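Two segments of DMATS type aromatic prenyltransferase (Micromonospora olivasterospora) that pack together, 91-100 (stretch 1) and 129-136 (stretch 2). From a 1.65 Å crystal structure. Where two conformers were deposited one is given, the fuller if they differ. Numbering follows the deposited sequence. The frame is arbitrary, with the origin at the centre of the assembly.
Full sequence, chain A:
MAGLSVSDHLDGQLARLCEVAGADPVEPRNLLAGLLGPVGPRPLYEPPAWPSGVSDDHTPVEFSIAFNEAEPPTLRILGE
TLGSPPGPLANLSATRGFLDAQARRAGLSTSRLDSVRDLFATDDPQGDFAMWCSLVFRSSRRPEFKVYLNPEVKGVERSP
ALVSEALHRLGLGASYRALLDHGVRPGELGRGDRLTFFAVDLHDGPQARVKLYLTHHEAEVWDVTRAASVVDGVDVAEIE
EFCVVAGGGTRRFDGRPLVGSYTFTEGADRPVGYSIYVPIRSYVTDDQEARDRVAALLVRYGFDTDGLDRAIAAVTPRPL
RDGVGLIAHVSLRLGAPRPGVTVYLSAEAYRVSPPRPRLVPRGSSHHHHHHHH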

ATOM      1  N   ASN A  91     -17.441  -1.043  -7.619  1.00 25.74           N
ATOM      2  CA  ASN A  91     -16.443  -0.928  -6.521  1.00 23.63           C
ATOM      3  C   ASN A  91     -15.874   0.494  -6.528  1.00 23.41           C
ATOM      4  O   ASN A  91     -15.740   1.087  -5.482  1.00 22.31           O
ATOM      5  CB  ASN A  91     -15.313  -1.970  -6.630  1.00 22.92           C
ATOM      6  CG  ASN A  91     -15.731  -3.421  -6.602  1.00 22.50           C
ATOM      7  OD1 ASN A  91     -16.877  -3.774  -6.269  1.00 23.04           O
ATOM      8  ND2 ASN A  91     -14.786  -4.305  -6.918  1.00 21.80           N
ATOM      9  N   LEU A  92     -15.513   1.016  -7.696  1.00 24.28           N
ATOM     10  CA  LEU A  92     -15.029   2.406  -7.854  1.00 25.32           C
ATOM     11  C   LEU A  92     -16.071   3.380  -7.296  1.00 25.72           C
ATOM     12  O   LEU A  92     -15.714   4.238  -6.461  1.00 25.72           O
ATOM     13  CB  LEU A  92     -14.757   2.656  -9.347  1.00 26.58           C
ATOM     14  CG  LEU A  92     -14.534   4.100  -9.739  1.00 28.01           C
ATOM     15  CD1 LEU A  92     -13.426   4.724  -8.925  1.00 28.41           C
ATOM     16  CD2 LEU A  92     -14.242   4.217 -11.234  1.00 29.43           C
ATOM     17  N   SER A  93     -17.324   3.250  -7.739  1.00 26.47           N
ATOM     18  CA  SER A  93     -18.451   4.109  -7.297  1.00 27.47           C
ATOM     19  C   SER A  93     -18.570   4.087  -5.763  1.00 25.47           C
ATOM     20  O   SER A  93     -18.598   5.174  -5.153  1.00 24.13           O
ATOM     21  CB  SER A  93     -19.723   3.670  -7.932  1.00 29.93           C
ATOM     22  OG  SER A  93     -20.755   4.584  -7.640  1.00 34.13           O
ATOM     23  N   ALA A  94     -18.584   2.893  -5.168  1.00 24.12           N
ATOM     24  CA  ALA A  94     -18.737   2.706  -3.705  1.00 23.43           C
ATOM     25  C   ALA A  94     -17.513   3.305  -2.977  1.00 22.59           C
ATOM     26  O   ALA A  94     -17.687   3.981  -1.935  1.00 21.44           O
ATOM     27  CB  ALA A  94     -18.950   1.231  -3.381  1.00 23.52           C
ATOM     28  N   THR A  95     -16.300   3.072  -3.487  1.00 20.71           N
ATOM     29  CA  THR A  95     -15.085   3.558  -2.820  1.00 20.36           C
ATOM     30  C   THR A  95     -15.061   5.085  -2.900  1.00 20.46           C
ATOM     31  O   THR A  95     -14.802   5.739  -1.874  1.00 19.73           O
ATOM     32  CB  THR A  95     -13.845   2.856  -3.386  1.00 19.65           C
ATOM     33  OG1 THR A  95     -13.995   1.446  -3.201  1.00 19.25           O
ATOM     34  CG2 THR A  95     -12.588   3.339  -2.732  1.00 19.92           C
ATOM     35  N   ARG A  96     -15.323   5.650  -4.075  0.50 21.07           N
ATOM     36  CA  ARG A  96     -15.314   7.115  -4.241  0.50 22.00           C
ATOM     37  C   ARG A  96     -16.436   7.717  -3.382  0.50 21.84           C
ATOM     38  O   ARG A  96     -16.173   8.731  -2.719  0.50 21.59           O
ATOM     39  CB  ARG A  96     -15.441   7.509  -5.710  0.50 23.23           C
ATOM     40  CG  ARG A  96     -15.085   8.962  -5.954  0.50 24.30           C
ATOM     41  CD  ARG A  96     -15.553   9.463  -7.301  0.50 25.43           C
ATOM     42  NE  ARG A  96     -15.909  10.860  -7.179  0.50 26.75           N
ATOM     43  CZ  ARG A  96     -16.514  11.568  -8.116  0.50 28.07           C
ATOM     44  NH1 ARG A  96     -16.784  12.841  -7.899  0.50 28.45           N
ATOM     45  NH2 ARG A  96     -16.845  11.005  -9.267  0.50 28.81           N
ATOM     46  N   GLY A  97     -17.616   7.076  -3.357  1.00 22.36           N
ATOM     47  CA  GLY A  97     -18.736   7.472  -2.492  1.00 22.70           C
ATOM     48  C   GLY A  97     -18.301   7.609  -1.041  1.00 22.00           C
ATOM     49  O   GLY A  97     -18.561   8.638  -0.435  1.00 22.37           O
ATOM     50  N   PHE A  98     -17.584   6.620  -0.520  1.00 21.65           N
ATOM     51  CA  PHE A  98     -17.050   6.651   0.857  1.00 20.89           C
ATOM     52  C   PHE A  98     -16.099   7.836   1.038  1.00 20.96           C
ATOM     53  O   PHE A  98     -16.223   8.573   2.008  1.00 19.63           O
ATOM     54  CB  PHE A  98     -16.353   5.332   1.190  1.00 20.30           C
ATOM     55  CG  PHE A  98     -15.540   5.383   2.435  1.00 19.61           C
ATOM     56  CD1 PHE A  98     -16.146   5.495   3.670  1.00 19.93           C
ATOM     57  CD2 PHE A  98     -14.149   5.335   2.379  1.00 19.11           C
ATOM     58  CE1 PHE A  98     -15.392   5.572   4.818  1.00 19.51           C
ATOM     59  CE2 PHE A  98     -13.405   5.379   3.541  1.00 18.85           C
ATOM     60  CZ  PHE A  98     -14.020   5.499   4.752  1.00 19.44           C
ATOM     61  N   LEU A  99     -15.105   7.954   0.155  1.00 20.88           N
ATOM     62  CA  LEU A  99     -14.091   9.013   0.250  1.00 22.14           C
ATOM     63  C   LEU A  99     -14.757  10.392   0.142  1.00 22.73           C
ATOM     64  O   LEU A  99     -14.386  11.276   0.924  1.00 22.18           O
ATOM     65  CB  LEU A  99     -13.030   8.799  -0.843  1.00 22.30           C
ATOM     66  CG  LEU A  99     -12.057   7.658  -0.562  1.00 22.22           C
ATOM     67  CD1 LEU A  99     -11.262   7.307  -1.797  1.00 23.07           C
ATOM     68  CD2 LEU A  99     -11.144   8.015   0.578  1.00 22.95           C
ATOM     69  N   ASP A 100     -15.680  10.568  -0.810  1.00 24.10           N
ATOM     70  CA  ASP A 100     -16.325  11.896  -1.057  1.00 25.44           C
ATOM     71  C   ASP A 100     -17.118  12.299   0.188  1.00 25.17           C
ATOM     72  O   ASP A 100     -17.028  13.457   0.586  1.00 25.08           O
ATOM     73  CB  ASP A 100     -17.185  11.882  -2.324  1.00 27.37           C
ATOM     74  CG  ASP A 100     -16.383  11.881  -3.618  1.00 28.45           C
ATOM     75  OD1 ASP A 100     -15.189  12.102  -3.557  1.00 29.09           O
ATOM     76  OD2 ASP A 100     -16.979  11.652  -4.660  1.00 31.69           O
ATOM     77  N   PHE A 129      -8.864  -3.158 -10.114  1.00 23.90           N
ATOM     78  CA  PHE A 129      -9.345  -1.949  -9.388  1.00 22.13           C
ATOM     79  C   PHE A 129      -9.167  -0.692 -10.246  1.00 21.49           C
ATOM     80  O   PHE A 129      -8.427  -0.722 -11.222  1.00 19.76           O
ATOM     81  CB  PHE A 129      -8.605  -1.819  -8.055  1.00 21.00           C
ATOM     82  CG  PHE A 129      -7.231  -1.202  -8.153  1.00 20.40           C
ATOM     83  CD1 PHE A 129      -6.181  -1.898  -8.739  1.00 20.17           C
ATOM     84  CD2 PHE A 129      -6.984   0.060  -7.637  1.00 19.96           C
ATOM     85  CE1 PHE A 129      -4.924  -1.334  -8.830  1.00 19.51           C
ATOM     86  CE2 PHE A 129      -5.719   0.630  -7.731  1.00 19.88           C
ATOM     87  CZ  PHE A 129      -4.690  -0.073  -8.309  1.00 19.42           C
ATOM     88  N   ALA A 130      -9.888   0.360  -9.883  1.00 20.76           N
ATOM     89  CA  ALA A 130      -9.756   1.725 -10.401  1.00 20.05           C
ATOM     90  C   ALA A 130      -9.296   2.643  -9.265  1.00 19.47           C
ATOM     91  O   ALA A 130      -8.407   3.483  -9.514  1.00 19.72           O
ATOM     92  CB  ALA A 130     -11.076   2.177 -11.003  1.00 20.79           C
ATOM     93  N   MET A 131      -9.808   2.450  -8.037  1.00 18.75           N
ATOM     94  CA  MET A 131      -9.497   3.353  -6.894  1.00 19.02           C
ATOM     95  C   MET A 131      -9.504   2.562  -5.580  1.00 18.14           C
ATOM     96  O   MET A 131     -10.533   1.924  -5.264  1.00 17.84           O
ATOM     97  CB  MET A 131     -10.529   4.479  -6.804  1.00 20.26           C
ATOM     98  CG  MET A 131     -10.334   5.420  -5.614  1.00 21.24           C
ATOM     99  SD  MET A 131     -11.677   6.631  -5.481  1.00 25.15           S
ATOM    100  CE  MET A 131     -11.290   7.697  -6.867  1.00 26.20           C
ATOM    101  N   TRP A 132      -8.409   2.625  -4.841  1.00 17.47           N
ATOM    102  CA  TRP A 132      -8.326   2.140  -3.459  1.00 17.06           C
ATOM    103  C   TRP A 132      -8.155   3.341  -2.536  1.00 17.87           C
ATOM    104  O   TRP A 132      -7.852   4.431  -3.006  1.00 18.28           O
ATOM    105  CB  TRP A 132      -7.191   1.129  -3.278  1.00 16.54           C
ATOM    106  CG  TRP A 132      -7.440  -0.228  -3.872  1.00 16.07           C
ATOM    107  CD1 TRP A 132      -8.577  -0.698  -4.455  1.00 16.13           C
ATOM    108  CD2 TRP A 132      -6.475  -1.273  -3.993  1.00 15.75           C
ATOM    109  NE1 TRP A 132      -8.394  -1.988  -4.880  1.00 16.16           N
ATOM    110  CE2 TRP A 132      -7.107  -2.353  -4.643  1.00 15.83           C
ATOM    111  CE3 TRP A 132      -5.136  -1.401  -3.622  1.00 15.58           C
ATOM    112  CZ2 TRP A 132      -6.454  -3.554  -4.905  1.00 15.95           C
ATOM    113  CZ3 TRP A 132      -4.481  -2.582  -3.892  1.00 16.04           C
ATOM    114  CH2 TRP A 132      -5.131  -3.645  -4.536  1.00 15.87           C
ATOM    115  N   CYS A 133      -8.329   3.101  -1.264  1.00 18.31           N
ATOM    116  CA  CYS A 133      -8.329   4.062  -0.158  1.00 20.17           C
ATOM    117  C   CYS A 133      -7.205   3.649   0.800  1.00 20.17           C
ATOM    118  O   CYS A 133      -7.097   2.430   1.020  1.00 20.10           O
ATOM    119  CB  CYS A 133      -9.689   3.936   0.558  1.00 20.53           C
ATOM    120  SG  CYS A 133      -9.801   4.937   2.013  1.00 28.11           S
ATOM    121  N   SER A 134      -6.420   4.592   1.329  1.00 20.19           N
ATOM    122  CA  SER A 134      -5.541   4.388   2.514  1.00 20.50           C
ATOM    123  C   SER A 134      -6.009   5.326   3.636  1.00 20.79           C
ATOM    124  O   SER A 134      -6.139   6.501   3.387  1.00 20.19           O
ATOM    125  CB  SER A 134      -4.072   4.584   2.166  1.00 21.16           C
ATOM    126  OG  SER A 134      -3.262   4.313   3.270  1.00 22.05           O
ATOM    127  N   LEU A 135      -6.286   4.772   4.802  1.00 20.36           N
ATOM    128  CA  LEU A 135      -6.666   5.497   6.041  1.00 21.73           C
ATOM    129  C   LEU A 135      -5.426   5.540   6.912  1.00 21.88           C
ATOM    130  O   LEU A 135      -4.816   4.473   7.084  1.00 21.66           O
ATOM    131  CB  LEU A 135      -7.797   4.759   6.756  1.00 22.38           C
ATOM    132  CG  LEU A 135      -9.077   4.503   5.960  1.00 23.31           C
ATOM    133  CD1 LEU A 135     -10.002   3.574   6.709  1.00 23.80           C
ATOM    134  CD2 LEU A 135      -9.785   5.785   5.650  1.00 24.19           C
ATOM    135  N   VAL A 136      -5.022   6.723   7.373  1.00 22.15           N
ATOM    136  CA  VAL A 136      -3.736   6.897   8.086  1.00 22.50           C
ATOM    137  C   VAL A 136      -4.012   7.424   9.487  1.00 23.01           C
ATOM    138  O   VAL A 136      -4.579   8.507   9.587  1.00 23.43           O
ATOM    139  CB  VAL A 136      -2.800   7.822   7.312  1.00 22.80           C
ATOM    140  CG1 VAL A 136      -1.468   7.983   8.020  1.00 22.81           C
ATOM    141  CG2 VAL A 136      -2.619   7.355   5.868  1.00 23.25           C
TER

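A helix lies over a strand here, and shape and mostly apolar contacts join them. Residues 91-100 are helical throughout, and residues 131-136 run as a strand after a short loop. The two axes come within 8.1 Å and their N-to-C directions differ by 34°, so the segments travel roughly the same way. No hydrogen bond crosses between them; the helix satisfies its own backbone through i to i+4 bonds such as Arg96 N to Leu92 O at 2.8 Å. Together the two sides bury 422 Å².

The first rule is periodicity. The helix presents Leu92, Thr95, Phe98 and Leu99, with the flank of Arg96 alongside, while Ser93, Ala94 and Gly97 lie on the side the strand does not reach. The strand answers with its own alternation: Met131 and Cys133 point their CA-to-CB bonds toward the helix, Trp132 and Ser134 away from it.

Met131 is the main bump, and it has more area covered by the other stretch than any other residue. Its chain is extended through chi1 and chi2, both t, before chi3 turns to m, and this reach carries the sulfur in among the helix side chains. Leu92 covers the base, with Leu92 CD1 3.6 Å from Met131 CB, while farther out Met131 SD lies 3.9 Å from Arg96 CB and 3.8 Å from Leu99 CD1. The hollow is thus lined by residues from successive turns, and a flexible, unbranched thioether can follow its contour. Arg96 contributes only the root of its side chain; its charged end leads away and forms a salt bridge with Asp100, Arg96 NE to Asp100 OD2 at 2.8 Å, though the hydrogen bond within that pair is weak.

At the N-terminal end of the contact the nearest CA atoms, those of Leu92 and Met131, are 5.7 Å apart. Leu92 leaves its backbone sideways, yet its end comes nearer the strand, and its second methyl, Leu92 CD2, rests 3.8 Å from Ala130 CB. The small alanine gives the leucine a low surface to settle on.

Thr95 shows how a polar residue can serve an apolar seam. Thr95 OG1 donates to Asn91 O at 2.9 Å, one turn back along the helix, while its methyl faces the strand: Thr95 CG2 sits 3.6 Å from Met131 O and 4.4 Å from Cys133 CB. The Thr95 methyl is what bridges the gap to the strand backbone at this point.

Farther along, Cys133 is a compact bump received by two larger residues. Cys133 SG lies 3.7 Å from Leu99 CD2 and 3.9 Å from Phe98 CE2, meeting the phenyl ring at its edge, near the ring plane, rather than over its face. Leu135 CD2 also approaches the ring edge, 4.2 Å from Phe98 CE2, and closes the contact. The wide ring therefore reaches two strand residues two positions apart.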